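Local coordinates for protein MTH0777 (Methanothermobacter thermautotrophicus, PDB 1KJN) that is of unknown function but belongs to the DUF1890 family and has an alpha/beta fold built on a parallel sheet, at residues S18-L24 with H139-L145; A83-P87 with L107-D112. All blocks are in the same frame, centred on the assembly; numbering follows the deposited sequence.

Contact 1 of 2, residues S18-L24 with H139-L145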
# COMPACT_ATOMS: atom_id res chain seq x y z
N SER A 18 -8.00 -2.03 -5.59
CA SER A 18 -6.80 -1.97 -6.42
C SER A 18 -5.60 -1.68 -5.54
O SER A 18 -5.59 -0.73 -4.77
CB SER A 18 -6.91 -0.87 -7.48
OG SER A 18 -8.19 -0.87 -8.09
N PRO A 19 -4.57 -2.52 -5.64
CA PRO A 19 -3.35 -2.33 -4.85
C PRO A 19 -2.61 -1.02 -5.10
O PRO A 19 -1.74 -0.66 -4.30
CB PRO A 19 -2.51 -3.56 -5.20
CG PRO A 19 -3.10 -4.05 -6.51
CD PRO A 19 -4.56 -3.81 -6.36
N VAL A 20 -2.96 -0.28 -6.15
CA VAL A 20 -2.27 0.99 -6.38
C VAL A 20 -2.79 2.14 -5.55
O VAL A 20 -2.05 3.11 -5.32
CB VAL A 20 -2.32 1.48 -7.86
CG1 VAL A 20 -1.66 0.48 -8.80
CG2 VAL A 20 -3.76 1.83 -8.28
N GLN A 21 -4.01 2.02 -5.01
CA GLN A 21 -4.60 3.15 -4.28
C GLN A 21 -3.90 3.66 -3.05
O GLN A 21 -3.45 4.80 -3.03
CB GLN A 21 -6.09 2.93 -3.98
CG GLN A 21 -6.78 4.23 -3.61
CD GLN A 21 -8.27 4.07 -3.34
OE1 GLN A 21 -9.02 5.04 -3.34
NE2 GLN A 21 -8.70 2.83 -3.09
N ILE A 22 -3.81 2.85 -2.00
CA ILE A 22 -3.14 3.29 -0.78
C ILE A 22 -1.73 3.82 -1.07
O ILE A 22 -1.42 4.95 -0.71
CB ILE A 22 -3.11 2.18 0.30
CG1 ILE A 22 -4.53 1.73 0.58
CG2 ILE A 22 -2.41 2.67 1.57
CD1 ILE A 22 -5.49 2.86 0.85
N PRO A 23 -0.90 3.05 -1.80
CA PRO A 23 0.45 3.54 -2.09
C PRO A 23 0.48 4.91 -2.77
O PRO A 23 1.22 5.80 -2.36
CB PRO A 23 1.01 2.45 -3.00
CG PRO A 23 0.42 1.20 -2.40
CD PRO A 23 -1.06 1.64 -2.22
N LEU A 24 -0.35 5.09 -3.79
CA LEU A 24 -0.43 6.37 -4.50
C LEU A 24 -1.01 7.50 -3.65
O LEU A 24 -0.66 8.67 -3.83
CB LEU A 24 -1.24 6.20 -5.77
CG LEU A 24 -0.51 5.50 -6.91
CD1 LEU A 24 -1.50 5.25 -8.04
CD2 LEU A 24 0.71 6.33 -7.37
N HIS A 139 -4.25 -1.02 -12.35
CA HIS A 139 -4.72 -1.85 -11.26
C HIS A 139 -3.59 -2.15 -10.27
O HIS A 139 -3.70 -1.84 -9.09
CB HIS A 139 -5.31 -3.15 -11.78
CG HIS A 139 -5.78 -4.06 -10.70
ND1 HIS A 139 -5.02 -5.11 -10.21
CD2 HIS A 139 -6.94 -4.07 -9.98
CE1 HIS A 139 -5.68 -5.72 -9.25
NE2 HIS A 139 -6.85 -5.11 -9.09
N HIS A 140 -2.52 -2.78 -10.75
CA HIS A 140 -1.40 -3.12 -9.87
C HIS A 140 -0.12 -2.33 -10.11
O HIS A 140 0.68 -2.20 -9.20
CB HIS A 140 -1.13 -4.63 -9.87
CG HIS A 140 -1.26 -5.28 -11.20
ND1 HIS A 140 -2.48 -5.49 -11.81
CD2 HIS A 140 -0.33 -5.74 -12.07
CE1 HIS A 140 -2.29 -6.06 -12.99
NE2 HIS A 140 -0.99 -6.22 -13.17
N ASN A 141 0.07 -1.80 -11.31
CA ASN A 141 1.26 -1.00 -11.62
C ASN A 141 0.89 0.47 -11.44
O ASN A 141 0.09 1.02 -12.19
CB ASN A 141 1.74 -1.26 -13.06
CG ASN A 141 3.04 -0.50 -13.40
OD1 ASN A 141 3.51 0.34 -12.64
ND2 ASN A 141 3.64 -0.85 -14.54
N PRO A 142 1.52 1.14 -10.48
CA PRO A 142 1.24 2.56 -10.22
C PRO A 142 1.86 3.54 -11.21
O PRO A 142 1.39 4.67 -11.32
CB PRO A 142 1.85 2.76 -8.84
CG PRO A 142 3.11 1.93 -8.95
CD PRO A 142 2.63 0.66 -9.64
N ALA A 143 2.89 3.09 -11.93
CA ALA A 143 3.63 3.95 -12.86
C ALA A 143 2.88 4.97 -13.70
O ALA A 143 3.17 6.15 -13.58
CB ALA A 143 4.57 3.12 -13.74
N PRO A 144 1.85 4.57 -14.46
CA PRO A 144 1.11 5.55 -15.28
C PRO A 144 0.57 6.71 -14.46
O PRO A 144 0.75 7.89 -14.81
CB PRO A 144 -0.06 4.74 -15.84
CG PRO A 144 0.38 3.33 -15.74
CD PRO A 144 1.19 3.26 -14.50
N LEU A 145 -0.11 6.37 -13.37
CA LEU A 145 -0.67 7.37 -12.49
C LEU A 145 0.41 8.18 -11.82
O LEU A 145 0.30 9.40 -11.73
CB LEU A 145 -1.56 6.72 -11.41
CG LEU A 145 -2.88 6.15 -11.94
CD1 LEU A 145 -3.49 5.23 -10.92
CD2 LEU A 145 -3.83 7.30 -12.28
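His139, Val20 and Leu24 bury the most surface here. Val20 sits in the middle. Val20 CG1 lies 3.1 Å from His139 O and 3.7 Å from Pro142 N, so this one methyl packs on the backbone bend of 139-142. A weak hydrogen bond runs from Val20 N to His139 O (3.4 Å, 134°). The His139 side chain starts away from 18-24, but its ring comes back beside Pro19. Pro19 CD stands over the ring face, 3.9 Å from the centroid, a CH-pi contact. On the His139 ring, ND1 shares a hydrogen bond with ND1 of His140 (3.0 Å). Leu24 closes the other end: its CD1 meets Leu145 CD1 at 3.5 Å and its CD2 meets Pro142 CB at 4.0 Å. Asn141 OD1 accepts from Ala143 N (2.9 Å), a capping bond at the turn into helix 143-153. Phe111 of strand 105-111 lies beneath Ser18, Val20 and Leu145. Two helix N-termini with their lead-in loops thus pack side by side over a parallel sheet, as in three-layer Rossmann-like folds.

Contact 2 of 2, residues A83-P87 with L107-D112; sequences AGFVP and LAIIFD
Two neighbouring parallel strands, 81-86 and 105-111, pair in register here. Ala83 pairs with Leu107, Gly84 with Ala108, Phe85 with Ile109 and Val86 with Ile110, at CA-CA distances of 4.6 to 5.0 Å. The strand axes approach to 4.6 Å and cross at -16°. Backbone angles are extended, near -130/130 at Ala83 and Gly84. Gly84 N donates to Leu107 O (2.8 Å), Ile109 N to Gly84 O (2.8 Å) and Val86 N to Ile109 O (2.7 Å). The hydrogen bond from Phe111 N to Val86 O (3.3 Å) is weak.

Ala83, Phe85, Leu107 and Ile109 point to one face, toward helices 21-34 and 143-153. Phe85 is m (chi2 81°). Ile109 is m, t and places CD1 over the Phe85 ring, 4.2 Å from its centroid. Ile109 CG2 is 3.8 Å from Phe85 CE2. On the opposite face Val86 is t and Ile110 is m, t, with Val86 CB 4.0 Å from Ile110 CG1. Phe111 takes chi1 p (63°, chi2 -76°), which brings its ring across to the first strand. Phe111 CZ meets Pro87 CG at 3.4 Å, and Phe111 CE1 meets Phe85 CD2 at 4.0 Å, at the edge of the Phe85 ring. With Asp112 at t, a water donates to Pro87 O (2.7 Å) and Asp112 OD1 (3.2 Å), while Asp112 OD2 is hydrogen-bonded to Asp114 N.

With helix 89-102 the strands form a beta-alpha-beta unit. Main-chain bonds hold the pair, while the side chains on both faces are apolar, so it sits within the hydrophobic core. Polar contacts come just past the strand ends.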
# COMPACT_ATOMS: atom_id res chain seq x y z
N ALA A 83 -8.18 16.60 -3.07
CA ALA A 83 -7.81 15.53 -3.98
C ALA A 83 -8.63 14.29 -3.65
O ALA A 83 -8.75 13.90 -2.48
CB ALA A 83 -6.33 15.24 -3.89
N GLY A 84 -9.23 13.72 -4.68
CA GLY A 84 -10.05 12.53 -4.51
C GLY A 84 -9.72 11.42 -5.50
O GLY A 84 -9.66 11.65 -6.71
N PHE A 85 -9.46 10.23 -4.96
CA PHE A 85 -9.18 9.04 -5.75
C PHE A 85 -10.53 8.47 -6.10
O PHE A 85 -11.40 8.35 -5.23
CB PHE A 85 -8.34 8.02 -4.95
CG PHE A 85 -6.90 8.38 -4.89
CD1 PHE A 85 -6.45 9.32 -3.97
CD2 PHE A 85 -5.99 7.80 -5.77
CE1 PHE A 85 -5.11 9.68 -3.93
CE2 PHE A 85 -4.65 8.15 -5.74
CZ PHE A 85 -4.20 9.09 -4.81
N VAL A 86 -10.71 8.14 -7.37
CA VAL A 86 -12.01 7.66 -7.83
C VAL A 86 -11.98 6.35 -8.62
O VAL A 86 -11.76 6.34 -9.83
CB VAL A 86 -12.69 8.76 -8.69
CG1 VAL A 86 -14.14 8.42 -8.94
CG2 VAL A 86 -12.57 10.12 -8.00
N PRO A 87 -12.10 5.22 -7.92
CA PRO A 87 -12.11 3.89 -8.55
C PRO A 87 -13.53 3.50 -8.96
O PRO A 87 -13.73 2.49 -9.64
CB PRO A 87 -11.66 2.95 -7.41
CG PRO A 87 -11.14 3.84 -6.34
CD PRO A 87 -11.89 5.12 -6.46
N LEU A 107 -8.92 18.05 -7.38
CA LEU A 107 -8.30 17.09 -8.27
C LEU A 107 -8.90 15.71 -8.15
O LEU A 107 -9.01 15.15 -7.05
CB LEU A 107 -6.79 17.01 -8.00
CG LEU A 107 -6.05 15.90 -8.75
CD1 LEU A 107 -6.10 16.14 -10.25
CD2 LEU A 107 -4.60 15.79 -8.27
N ALA A 108 -9.30 15.15 -9.29
CA ALA A 108 -9.86 13.82 -9.33
C ALA A 108 -8.83 12.91 -9.97
O ALA A 108 -8.29 13.24 -11.02
CB ALA A 108 -11.10 13.80 -10.14
N ILE A 109 -8.54 11.78 -9.31
CA ILE A 109 -7.59 10.80 -9.83
C ILE A 109 -8.44 9.54 -10.08
O ILE A 109 -8.86 8.83 -9.15
CB ILE A 109 -6.45 10.55 -8.81
CG1 ILE A 109 -5.58 11.82 -8.71
CG2 ILE A 109 -5.59 9.34 -9.22
CD1 ILE A 109 -4.54 11.81 -7.61
N ILE A 110 -8.78 9.37 -11.35
CA ILE A 110 -9.64 8.29 -11.81
C ILE A 110 -8.87 7.11 -12.36
O ILE A 110 -8.00 7.28 -13.22
CB ILE A 110 -10.61 8.83 -12.87
CG1 ILE A 110 -11.43 9.98 -12.25
CG2 ILE A 110 -11.47 7.70 -13.44
CD1 ILE A 110 -12.38 10.68 -13.20
N PHE A 111 -9.22 5.91 -11.90
CA PHE A 111 -8.54 4.72 -12.35
C PHE A 111 -9.37 3.45 -12.32
O PHE A 111 -10.19 3.24 -11.44
CB PHE A 111 -7.25 4.51 -11.56
CG PHE A 111 -7.46 4.27 -10.09
CD1 PHE A 111 -7.79 5.33 -9.24
CD2 PHE A 111 -7.37 2.99 -9.56
CE1 PHE A 111 -8.02 5.11 -7.88
CE2 PHE A 111 -7.60 2.75 -8.21
CZ PHE A 111 -7.93 3.82 -7.36
N ASP A 112 -9.11 2.62 -13.32
CA ASP A 112 -9.75 1.32 -13.50
C ASP A 112 -9.05 0.73 -14.73
O ASP A 112 -8.52 1.47 -15.56
CB ASP A 112 -11.25 1.49 -13.75
CG ASP A 112 -12.00 0.17 -13.70
OD1 ASP A 112 -12.56 -0.15 -12.63
OD2 ASP A 112 -12.03 -0.54 -14.71
O HOH W 1 -15.28 0.77 -11.12

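The centres of contacts 1 and 2 lie about 11 Å apart, and the two touch. In sequence, contact 2 is nested within contact 1. It joins two inner strands of the six-stranded parallel sheet, while contact 1 joins the starts of helices 21-34 and 143-153 above one face. Phe85 and Phe111 link the layers: Gln21 OE1 is 3.5 Å from Phe85 CB, and Ser18 OG is 3.7 Å from Phe111 CE2. Residues distant in sequence thus meet where the helix layer covers the sheet; contact 2 is buried, contact 1 only partly. Contact 1 also borders the second subunit, where Pro19 packs on Glu17 of that chain. Contact 2 touches no other chain of the assembly.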